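Long-range contacts in peptidase M16 C-terminal domain-containing protein (Enterococcus faecalis, PDB 3D3Y), which is of unknown function but resembles the M16 metallopeptidases and probably binds a metal ion: residues R34-T44 and D168-A179; A107-F118 and P216-T224. All blocks are in the same frame, centred on the assembly; numbering follows the deposited sequence.

Contact 1: residues R34-T44 and D168-A179; sequences RLNHETITKRT and DQKIPSFGTVAA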
loop_
_atom_site.group_PDB
_atom_site.type_symbol
_atom_site.label_atom_id
_atom_site.label_comp_id
_atom_site.label_asym_id
_atom_site.label_seq_id
_atom_site.Cartn_x
_atom_site.Cartn_y
_atom_site.Cartn_z
ATOM N N ARG A 34 2.967 12.310 6.991
ATOM C CA ARG A 34 4.039 11.429 7.495
ATOM C C ARG A 34 3.452 10.207 8.227
ATOM O O ARG A 34 2.499 10.336 9.000
ATOM C CB ARG A 34 4.988 12.223 8.422
ATOM C CG ARG A 34 6.228 11.459 8.911
ATOM C CD ARG A 34 7.055 12.287 9.953
ATOM N NE ARG A 34 6.373 12.279 11.254
ATOM C CZ ARG A 34 6.366 11.240 12.097
ATOM N NH1 ARG A 34 7.023 10.124 11.804
ATOM N NH2 ARG A 34 5.707 11.315 13.250
ATOM N N LEU A 35 4.009 9.025 7.983
ATOM C CA LEU A 35 3.572 7.825 8.721
ATOM C C LEU A 35 3.843 8.083 10.194
ATOM O O LEU A 35 4.934 8.512 10.544
ATOM C CB LEU A 35 4.335 6.604 8.251
ATOM C CG LEU A 35 3.893 5.278 8.837
ATOM C CD1 LEU A 35 2.602 4.849 8.168
ATOM C CD2 LEU A 35 4.996 4.257 8.638
ATOM N N ASN A 36 2.861 7.837 11.053
ATOM C CA ASN A 36 2.925 8.349 12.447
ATOM C C ASN A 36 2.066 7.460 13.338
ATOM O O ASN A 36 0.851 7.424 13.211
ATOM C CB ASN A 36 2.423 9.801 12.473
ATOM C CG ASN A 36 2.495 10.453 13.858
ATOM O OD1 ASN A 36 2.736 9.803 14.862
ATOM N ND2 ASN A 36 2.280 11.762 13.896
ATOM N N HIS A 37 2.694 6.734 14.254
ATOM C CA HIS A 37 1.922 5.865 15.141
ATOM C C HIS A 37 0.771 6.608 15.837
ATOM O O HIS A 37 -0.214 5.985 16.190
ATOM C CB HIS A 37 2.828 5.170 16.175
ATOM C CG HIS A 37 3.296 6.068 17.278
ATOM N ND1 HIS A 37 4.438 6.836 17.183
ATOM C CD2 HIS A 37 2.787 6.302 18.509
ATOM C CE1 HIS A 37 4.606 7.516 18.305
ATOM N NE2 HIS A 37 3.617 7.211 19.125
ATOM N N GLU A 38 0.907 7.914 16.057
ATOM C CA GLU A 38 -0.159 8.679 16.735
ATOM C C GLU A 38 -1.441 8.836 15.897
ATOM O O GLU A 38 -2.493 9.114 16.456
ATOM C CB GLU A 38 0.350 10.047 17.246
ATOM C CG GLU A 38 1.507 9.903 18.271
ATOM C CD GLU A 38 2.154 11.231 18.709
ATOM O OE1 GLU A 38 1.759 12.332 18.212
ATOM O OE2 GLU A 38 3.088 11.169 19.561
ATOM N N THR A 39 -1.345 8.689 14.565
ATOM C CA THR A 39 -2.493 8.949 13.685
ATOM C C THR A 39 -2.863 7.817 12.717
ATOM O O THR A 39 -3.841 7.934 12.014
ATOM C CB THR A 39 -2.312 10.204 12.819
ATOM O OG1 THR A 39 -1.241 9.992 11.890
ATOM C CG2 THR A 39 -2.050 11.478 13.710
ATOM N N ILE A 40 -2.097 6.731 12.676
ATOM C CA ILE A 40 -2.402 5.637 11.718
ATOM C C ILE A 40 -3.780 5.028 11.949
ATOM O O ILE A 40 -4.574 4.883 11.021
ATOM C CB ILE A 40 -1.308 4.543 11.739
ATOM C CG1 ILE A 40 -0.030 5.064 11.065
ATOM C CG2 ILE A 40 -1.758 3.247 11.017
ATOM C CD1 ILE A 40 1.260 4.245 11.430
ATOM N N THR A 41 -4.047 4.630 13.186
ATOM C CA THR A 41 -5.320 4.022 13.524
ATOM C C THR A 41 -6.456 5.046 13.420
ATOM O O THR A 41 -7.579 4.708 13.007
ATOM C CB THR A 41 -5.302 3.426 14.981
ATOM O OG1 THR A 41 -4.297 2.416 15.071
ATOM C CG2 THR A 41 -6.678 2.814 15.322
ATOM N N LYS A 42 -6.164 6.294 13.776
ATOM C CA LYS A 42 -7.147 7.378 13.624
ATOM C C LYS A 42 -7.539 7.538 12.154
ATOM O O LYS A 42 -8.727 7.594 11.825
ATOM C CB LYS A 42 -6.574 8.695 14.157
ATOM C CG LYS A 42 -6.587 8.782 15.697
ATOM C CD LYS A 42 -5.934 10.058 16.147
ATOM C CE LYS A 42 -5.947 10.183 17.684
ATOM N NZ LYS A 42 -4.833 9.322 18.174
ATOM N N ARG A 43 -6.547 7.602 11.271
ATOM C CA ARG A 43 -6.826 7.693 9.832
ATOM C C ARG A 43 -7.625 6.493 9.348
ATOM O O ARG A 43 -8.582 6.633 8.576
ATOM C CB ARG A 43 -5.519 7.836 9.043
ATOM C CG ARG A 43 -4.883 9.191 9.280
ATOM C CD ARG A 43 -3.440 9.294 8.789
ATOM N NE ARG A 43 -3.273 9.386 7.320
ATOM C CZ ARG A 43 -3.445 10.492 6.596
ATOM N NH1 ARG A 43 -3.901 11.611 7.163
ATOM N NH2 ARG A 43 -3.209 10.472 5.275
ATOM N N THR A 44 -7.215 5.304 9.743
ATOM C CA THR A 44 -7.963 4.086 9.355
ATOM C C THR A 44 -9.434 4.122 9.758
ATOM O O THR A 44 -10.321 3.819 8.930
ATOM C CB THR A 44 -7.277 2.816 9.905
ATOM O OG1 THR A 44 -5.930 2.822 9.463
ATOM C CG2 THR A 44 -7.962 1.506 9.454
ATOM N N ASP A 168 7.044 4.327 14.359
ATOM C CA ASP A 168 6.066 4.500 13.284
ATOM C C ASP A 168 6.026 3.329 12.321
ATOM O O ASP A 168 4.952 2.865 11.931
ATOM C CB ASP A 168 6.349 5.789 12.520
ATOM C CG ASP A 168 6.411 6.997 13.417
ATOM O OD1 ASP A 168 5.541 7.154 14.281
ATOM O OD2 ASP A 168 7.346 7.809 13.262
ATOM N N GLN A 169 7.198 2.852 11.908
ATOM C CA GLN A 169 7.259 1.845 10.843
ATOM C C GLN A 169 6.889 0.446 11.314
ATOM O O GLN A 169 6.595 -0.417 10.497
ATOM C CB GLN A 169 8.636 1.812 10.198
ATOM C CG GLN A 169 8.926 3.015 9.330
ATOM C CD GLN A 169 8.191 2.987 7.986
ATOM O OE1 GLN A 169 7.597 1.990 7.605
ATOM N NE2 GLN A 169 8.224 4.089 7.288
ATOM N N LYS A 170 6.928 0.224 12.632
ATOM C CA LYS A 170 6.507 -1.064 13.201
ATOM C C LYS A 170 4.981 -1.279 13.202
ATOM O O LYS A 170 4.493 -2.380 13.480
ATOM C CB LYS A 170 7.133 -1.275 14.587
ATOM C CG LYS A 170 6.793 -0.237 15.608
ATOM C CD LYS A 170 7.160 -0.692 17.023
ATOM C CE LYS A 170 8.640 -0.572 17.290
ATOM N NZ LYS A 170 8.959 -1.018 18.691
ATOM N N ILE A 171 4.239 -0.245 12.812
ATOM C CA ILE A 171 2.777 -0.272 12.749
ATOM C C ILE A 171 2.295 -0.496 11.307
ATOM O O ILE A 171 2.724 0.243 10.390
ATOM C CB ILE A 171 2.208 1.091 13.255
ATOM C CG1 ILE A 171 2.872 1.521 14.566
ATOM C CG2 ILE A 171 0.658 1.085 13.362
ATOM C CD1 ILE A 171 2.600 0.618 15.789
ATOM N N PRO A 172 1.354 -1.458 11.109
ATOM C CA PRO A 172 0.744 -1.669 9.792
ATOM C C PRO A 172 -0.115 -0.489 9.355
ATOM O O PRO A 172 -0.546 0.326 10.178
ATOM C CB PRO A 172 -0.142 -2.900 9.982
ATOM C CG PRO A 172 -0.067 -3.265 11.396
ATOM C CD PRO A 172 0.854 -2.396 12.137
ATOM N N SER A 173 -0.357 -0.398 8.056
ATOM C CA SER A 173 -1.127 0.697 7.498
ATOM C C SER A 173 -2.513 0.886 8.141
ATOM O O SER A 173 -3.050 1.985 8.089
ATOM C CB SER A 173 -1.279 0.479 5.992
ATOM O OG SER A 173 -2.246 -0.499 5.707
ATOM N N PHE A 174 -3.089 -0.191 8.706
ATOM C CA PHE A 174 -4.448 -0.179 9.251
ATOM C C PHE A 174 -4.481 -0.100 10.771
ATOM O O PHE A 174 -5.555 -0.218 11.376
ATOM C CB PHE A 174 -5.239 -1.407 8.764
ATOM C CG PHE A 174 -4.424 -2.686 8.759
ATOM C CD1 PHE A 174 -3.952 -3.249 9.942
ATOM C CD2 PHE A 174 -4.116 -3.316 7.551
ATOM C CE1 PHE A 174 -3.160 -4.454 9.918
ATOM C CE2 PHE A 174 -3.351 -4.502 7.519
ATOM C CZ PHE A 174 -2.869 -5.069 8.700
ATOM N N GLY A 175 -3.319 0.107 11.386
ATOM C CA GLY A 175 -3.241 0.320 12.823
ATOM C C GLY A 175 -3.296 -0.951 13.636
ATOM O O GLY A 175 -3.093 -2.046 13.113
ATOM N N THR A 176 -3.567 -0.818 14.930
ATOM C CA THR A 176 -3.579 -1.994 15.794
ATOM C C THR A 176 -4.792 -1.963 16.697
ATOM O O THR A 176 -5.371 -0.898 16.940
ATOM C CB THR A 176 -2.368 -2.027 16.715
ATOM O OG1 THR A 176 -2.496 -0.964 17.662
ATOM C CG2 THR A 176 -1.037 -1.882 15.916
ATOM N N VAL A 177 -5.147 -3.121 17.239
ATOM C CA VAL A 177 -6.302 -3.205 18.149
ATOM C C VAL A 177 -6.097 -2.379 19.433
ATOM O O VAL A 177 -7.025 -1.713 19.905
ATOM C CB VAL A 177 -6.613 -4.677 18.433
ATOM C CG1 VAL A 177 -7.666 -4.843 19.506
ATOM C CG2 VAL A 177 -7.081 -5.304 17.133
ATOM N N ALA A 178 -4.878 -2.428 19.978
ATOM C CA ALA A 178 -4.524 -1.660 21.178
ATOM C C ALA A 178 -4.711 -0.152 20.966
ATOM O O ALA A 178 -5.241 0.547 21.827
ATOM C CB ALA A 178 -3.082 -1.977 21.620
ATOM N N ALA A 179 -4.283 0.344 19.815
ATOM C CA ALA A 179 -4.433 1.750 19.495
ATOM C C ALA A 179 -5.908 2.093 19.299
ATOM O O ALA A 179 -6.391 3.135 19.754
ATOM C CB ALA A 179 -3.634 2.069 18.250
#
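One carboxylate oxygen, Asp-168 OD1, takes two bonds from a single residue: the backbone N of His-37 at 2.9 Å, nearly straight at 169°, and ND1 of the same histidine at 3.1 Å. The two donors come from opposite faces of the carboxylate plane. Setting CG of His-37 between its own N and carbonyl carbon (chi1 75°) swings the ring back over its backbone, which lets both nitrogens converge on OD1. The other oxygen, OD2, is met from above the carboxylate plane by Arg-34 NH1 at 2.8 Å, a salt bridge lying in the guanidinium plane. With both oxygens gripped, the aspartate is probably kept ionised. Beside it, Leu-35 CD2 rests against the amide of Gln-169, whose NE2 bonds Gly-83 O.

In this alpha/beta domain, consistent with the M16 peptidase fold, strand 24-34 runs on through an Asx turn, Asn-36 OD1 accepting from Glu-38 N, and enters helix 40-52. The first turn of that helix lies on the loop 172-176. Ile-40 spreads two branches, CD1 against Ile-171 CG2 at 3.8 Å and CG2 against the carbonyl oxygens of Pro-172 and Ser-173, in the type I turn that ends at Gly-175. Thr-41 OG1 sits 3.2 Å from Gly-175 CA and accepts a weak bond from Thr-176 N. Thr-44 CG2 touches Phe-174 CB, while its hydroxyl donates to Ile-40 O, one turn back. Beyond the loop, Thr-176 caps helix 177-182 by accepting from Ala-179 N, and Ala-179 CB packs against Thr-41 OG1.

Contact 2: residues A107-F118 and P216-T224; sequences AEAVDFLKEIIF and PLFKQLPFT. With EDO (1,2-ethanediol), chain I.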
loop_
_atom_site.group_PDB
_atom_site.type_symbol
_atom_site.label_atom_id
_atom_site.label_comp_id
_atom_site.label_asym_id
_atom_site.label_seq_id
_atom_site.Cartn_x
_atom_site.Cartn_y
_atom_site.Cartn_z
ATOM N N ALA A 107 -20.069 18.248 -12.035
ATOM C CA ALA A 107 -20.555 19.173 -11.007
ATOM C C ALA A 107 -21.231 18.440 -9.851
ATOM O O ALA A 107 -21.019 18.771 -8.682
ATOM C CB ALA A 107 -21.481 20.233 -11.603
ATOM N N GLU A 108 -22.018 17.428 -10.192
ATOM C CA GLU A 108 -22.755 16.663 -9.198
ATOM C C GLU A 108 -21.810 15.799 -8.339
ATOM O O GLU A 108 -21.957 15.730 -7.102
ATOM C CB GLU A 108 -23.856 15.860 -9.882
ATOM C CG GLU A 108 -24.943 16.784 -10.503
ATOM C CD GLU A 108 -25.974 16.043 -11.335
ATOM O OE1 GLU A 108 -25.740 15.841 -12.563
ATOM O OE2 GLU A 108 -27.027 15.711 -10.769
ATOM N N ALA A 109 -20.798 15.206 -8.966
ATOM C CA ALA A 109 -19.806 14.441 -8.187
ATOM C C ALA A 109 -18.990 15.326 -7.251
ATOM O O ALA A 109 -18.759 14.951 -6.104
ATOM C CB ALA A 109 -18.882 13.570 -9.115
ATOM N N VAL A 110 -18.537 16.488 -7.720
ATOM C CA VAL A 110 -17.772 17.395 -6.846
ATOM C C VAL A 110 -18.620 17.857 -5.670
ATOM O O VAL A 110 -18.133 17.964 -4.565
ATOM C CB VAL A 110 -17.207 18.607 -7.604
ATOM C CG1 VAL A 110 -16.532 19.602 -6.661
ATOM C CG2 VAL A 110 -16.215 18.151 -8.666
ATOM N N ASP A 111 -19.894 18.132 -5.901
ATOM C CA ASP A 111 -20.787 18.468 -4.796
ATOM C C ASP A 111 -20.831 17.316 -3.791
ATOM O O ASP A 111 -20.803 17.535 -2.585
ATOM C CB ASP A 111 -22.200 18.814 -5.305
ATOM C CG ASP A 111 -23.177 19.151 -4.165
ATOM O OD1 ASP A 111 -23.068 20.263 -3.616
ATOM O OD2 ASP A 111 -24.059 18.321 -3.831
ATOM N N PHE A 112 -20.893 16.084 -4.285
ATOM C CA PHE A 112 -20.935 14.927 -3.371
ATOM C C PHE A 112 -19.652 14.806 -2.553
ATOM O O PHE A 112 -19.693 14.584 -1.326
ATOM C CB PHE A 112 -21.156 13.631 -4.145
ATOM C CG PHE A 112 -21.251 12.418 -3.261
ATOM C CD1 PHE A 112 -22.400 12.184 -2.516
ATOM C CD2 PHE A 112 -20.192 11.522 -3.179
ATOM C CE1 PHE A 112 -22.499 11.039 -1.691
ATOM C CE2 PHE A 112 -20.282 10.363 -2.376
ATOM C CZ PHE A 112 -21.438 10.129 -1.629
ATOM N N LEU A 113 -18.513 14.952 -3.219
ATOM C CA LEU A 113 -17.243 15.058 -2.510
ATOM C C LEU A 113 -17.238 16.172 -1.460
ATOM O O LEU A 113 -16.705 16.000 -0.350
ATOM C CB LEU A 113 -16.072 15.229 -3.475
ATOM C CG LEU A 113 -15.801 14.085 -4.462
ATOM C CD1 LEU A 113 -14.798 14.584 -5.459
ATOM C CD2 LEU A 113 -15.307 12.846 -3.695
ATOM N N LYS A 114 -17.799 17.335 -1.801
ATOM C CA LYS A 114 -17.798 18.433 -0.846
ATOM C C LYS A 114 -18.559 18.023 0.425
ATOM O O LYS A 114 -18.152 18.395 1.568
ATOM C CB LYS A 114 -18.426 19.689 -1.470
ATOM C CG LYS A 114 -18.343 20.913 -0.599
ATOM C CD LYS A 114 -18.988 22.117 -1.268
ATOM C CE LYS A 114 -18.645 23.376 -0.469
ATOM N NZ LYS A 114 -19.494 24.567 -0.809
ATOM N N GLU A 115 -19.681 17.313 0.219
ATOM C CA GLU A 115 -20.511 16.804 1.325
ATOM C C GLU A 115 -19.717 15.839 2.182
ATOM O O GLU A 115 -19.615 16.008 3.427
ATOM C CB GLU A 115 -21.800 16.143 0.806
ATOM C CG GLU A 115 -22.876 17.146 0.269
ATOM C CD GLU A 115 -23.484 18.040 1.381
ATOM O OE1 GLU A 115 -23.491 17.644 2.578
ATOM O OE2 GLU A 115 -23.950 19.158 1.055
ATOM N N ILE A 116 -19.127 14.843 1.529
ATOM C CA ILE A 116 -18.307 13.846 2.243
ATOM C C ILE A 116 -17.137 14.465 3.040
ATOM O O ILE A 116 -16.914 14.139 4.207
ATOM C CB ILE A 116 -17.781 12.776 1.275
ATOM C CG1 ILE A 116 -18.965 11.964 0.694
ATOM C CG2 ILE A 116 -16.702 11.881 1.980
ATOM C CD1 ILE A 116 -19.908 11.338 1.762
ATOM N N ILE A 117 -16.409 15.372 2.393
ATOM C CA ILE A 117 -15.175 15.911 2.980
ATOM C C ILE A 117 -15.394 17.009 4.014
ATOM O O ILE A 117 -14.754 17.004 5.083
ATOM C CB ILE A 117 -14.212 16.377 1.877
ATOM C CG1 ILE A 117 -13.801 15.163 1.022
ATOM C CG2 ILE A 117 -13.005 17.093 2.476
ATOM C CD1 ILE A 117 -12.986 15.569 -0.216
ATOM N N PHE A 118 -16.317 17.919 3.716
ATOM C CA PHE A 118 -16.545 19.092 4.546
ATOM C C PHE A 118 -17.800 19.044 5.412
ATOM O O PHE A 118 -18.005 19.913 6.259
ATOM C CB PHE A 118 -16.548 20.326 3.643
ATOM C CG PHE A 118 -15.236 20.546 2.941
ATOM C CD1 PHE A 118 -14.214 21.243 3.574
ATOM C CD2 PHE A 118 -15.017 20.040 1.658
ATOM C CE1 PHE A 118 -12.990 21.440 2.938
ATOM C CE2 PHE A 118 -13.793 20.229 1.014
ATOM C CZ PHE A 118 -12.773 20.928 1.674
ATOM N N PRO A 216 -13.089 25.436 -11.980
ATOM C CA PRO A 216 -14.157 26.117 -11.222
ATOM C C PRO A 216 -14.875 25.189 -10.238
ATOM O O PRO A 216 -15.090 25.577 -9.082
ATOM C CB PRO A 216 -15.127 26.583 -12.308
ATOM C CG PRO A 216 -14.317 26.643 -13.555
ATOM C CD PRO A 216 -13.261 25.589 -13.437
ATOM N N LEU A 217 -15.209 23.966 -10.661
ATOM C CA LEU A 217 -15.883 23.030 -9.747
ATOM C C LEU A 217 -15.060 22.815 -8.479
ATOM O O LEU A 217 -15.566 22.993 -7.365
ATOM C CB LEU A 217 -16.209 21.682 -10.424
ATOM C CG LEU A 217 -17.059 21.788 -11.696
ATOM C CD1 LEU A 217 -17.335 20.403 -12.268
ATOM C CD2 LEU A 217 -18.349 22.560 -11.439
ATOM N N PHE A 218 -13.787 22.461 -8.654
ATOM C CA PHE A 218 -12.961 22.114 -7.509
ATOM C C PHE A 218 -12.609 23.300 -6.623
ATOM O O PHE A 218 -12.369 23.142 -5.421
ATOM C CB PHE A 218 -11.740 21.280 -7.926
ATOM C CG PHE A 218 -12.051 19.831 -8.032
ATOM C CD1 PHE A 218 -12.234 19.237 -9.271
ATOM C CD2 PHE A 218 -12.226 19.064 -6.882
ATOM C CE1 PHE A 218 -12.565 17.864 -9.353
ATOM C CE2 PHE A 218 -12.559 17.714 -6.954
ATOM C CZ PHE A 218 -12.721 17.112 -8.182
ATOM N N LYS A 219 -12.628 24.490 -7.202
ATOM C CA LYS A 219 -12.395 25.689 -6.418
ATOM C C LYS A 219 -13.481 25.880 -5.355
ATOM O O LYS A 219 -13.255 26.609 -4.400
ATOM C CB LYS A 219 -12.253 26.929 -7.318
ATOM C CG LYS A 219 -10.945 26.964 -8.158
ATOM C CD LYS A 219 -9.765 27.624 -7.443
ATOM C CE LYS A 219 -10.034 29.093 -7.180
ATOM N NZ LYS A 219 -8.782 29.941 -7.120
ATOM N N GLN A 220 -14.632 25.215 -5.512
ATOM C CA GLN A 220 -15.756 25.253 -4.557
ATOM C C GLN A 220 -15.448 24.509 -3.264
ATOM O O GLN A 220 -16.189 24.607 -2.292
ATOM C CB GLN A 220 -17.024 24.612 -5.157
ATOM C CG GLN A 220 -17.659 25.351 -6.351
ATOM C CD GLN A 220 -18.630 24.487 -7.171
ATOM O OE1 GLN A 220 -18.719 23.258 -7.003
ATOM N NE2 GLN A 220 -19.350 25.137 -8.084
ATOM N N LEU A 221 -14.395 23.700 -3.264
ATOM C CA LEU A 221 -14.053 22.941 -2.041
ATOM C C LEU A 221 -13.250 23.841 -1.094
ATOM O O LEU A 221 -12.134 24.258 -1.423
ATOM C CB LEU A 221 -13.309 21.643 -2.397
ATOM C CG LEU A 221 -14.188 20.425 -2.741
ATOM C CD1 LEU A 221 -15.298 20.733 -3.735
ATOM C CD2 LEU A 221 -13.324 19.226 -3.215
ATOM N N PRO A 222 -13.831 24.189 0.080
ATOM C CA PRO A 222 -13.180 25.282 0.816
ATOM C C PRO A 222 -11.944 24.877 1.644
ATOM O O PRO A 222 -11.931 25.094 2.857
ATOM C CB PRO A 222 -14.315 25.811 1.725
ATOM C CG PRO A 222 -15.179 24.583 1.989
ATOM C CD PRO A 222 -15.049 23.692 0.761
ATOM N N PHE A 223 -10.912 24.344 0.980
ATOM C CA PHE A 223 -9.634 24.000 1.638
ATOM C C PHE A 223 -8.921 25.252 2.036
ATOM O O PHE A 223 -8.843 26.206 1.262
ATOM C CB PHE A 223 -8.699 23.216 0.707
ATOM C CG PHE A 223 -9.147 21.791 0.447
ATOM C CD1 PHE A 223 -9.017 20.819 1.423
ATOM C CD2 PHE A 223 -9.699 21.451 -0.768
ATOM C CE1 PHE A 223 -9.441 19.504 1.181
ATOM C CE2 PHE A 223 -10.133 20.177 -1.024
ATOM C CZ PHE A 223 -9.995 19.182 -0.058
ATOM N N THR A 224 -8.388 25.265 3.240
ATOM C CA THR A 224 -7.499 26.376 3.617
ATOM C C THR A 224 -6.068 26.025 3.185
ATOM O O THR A 224 -5.761 24.838 2.990
ATOM C CB THR A 224 -7.546 26.590 5.124
ATOM O OG1 THR A 224 -7.329 25.326 5.773
ATOM C CG2 THR A 224 -8.930 27.127 5.528
HETATM C C1 EDO I . -8.914 23.031 5.726
HETATM O O1 EDO I . -9.587 22.572 4.565
HETATM C C2 EDO I . -9.912 23.162 6.860
HETATM O O2 EDO I . -9.211 23.793 7.927
HETATM O O HOH W 1 -20.365 21.281 -7.936
#
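Pro-222 lays its CD over the centre of the Phe-118 ring, 3.5 Å from the ring centroid and only 3° off the normal, a CH-pi contact. Ile-117 CG2 lies on the opposite face, towards the rim, so the ring is sandwiched. Its leading edge then drives into the face of Phe-223: the T-shaped pair has centroids 4.9 Å apart and planes at 69°, with Phe-118 CZ above the middle of the Phe-223 ring.

Farther back along helix 105-118, Val-110 is the bump that fills the hollow between Leu-217, Phe-218 and Leu-221. A chi1 of 175° aims CG2 at the Phe-218 face and CG1 at Leu-221 CD1, a tight 3.4 Å away. Leu-217 sets both methyls on Ala-107, CD1 by its backbone N and CD2 3.9 Å from Ala-107 CB. At the rim the extended Lys-114 runs across Pro-222, Lys-114 CE 3.8 Å from Pro-222 CD.

The contact joins helix 105-118 to residues 216-219 of helix 211-219 and the loop that follows, above the sheet strands that Phe-218 and Leu-113 also touch. Cohesion thus rests on apolar and aromatic fit, while a water donates to both Ala-107 O and Gln-220 OE1, joining two acceptors that could not bond each other directly.

Overall arrangement
From the N terminus, the chain runs through strand 24-34 into the first segment of contact 1, then through strands 74-82 and 85-95 to helix 105-118, the first segment of contact 2. It next passes helices 129-148 and 150-162 before 168-179 returns to 34-44 and closes the first loop. After helix 185-198 and strand 200-207, residues 216-224 close the second on 107-118. The loops therefore cross, the segments alternating along the chain. Their centres lie 28 Å apart, with nearest atoms about 11 Å apart. Contact 1 ties the exit of strand 24-34 to the approach to helix 177-182; contact 2 fastens helix 105-118 to helix 211-219, both around the same six-stranded mixed sheet.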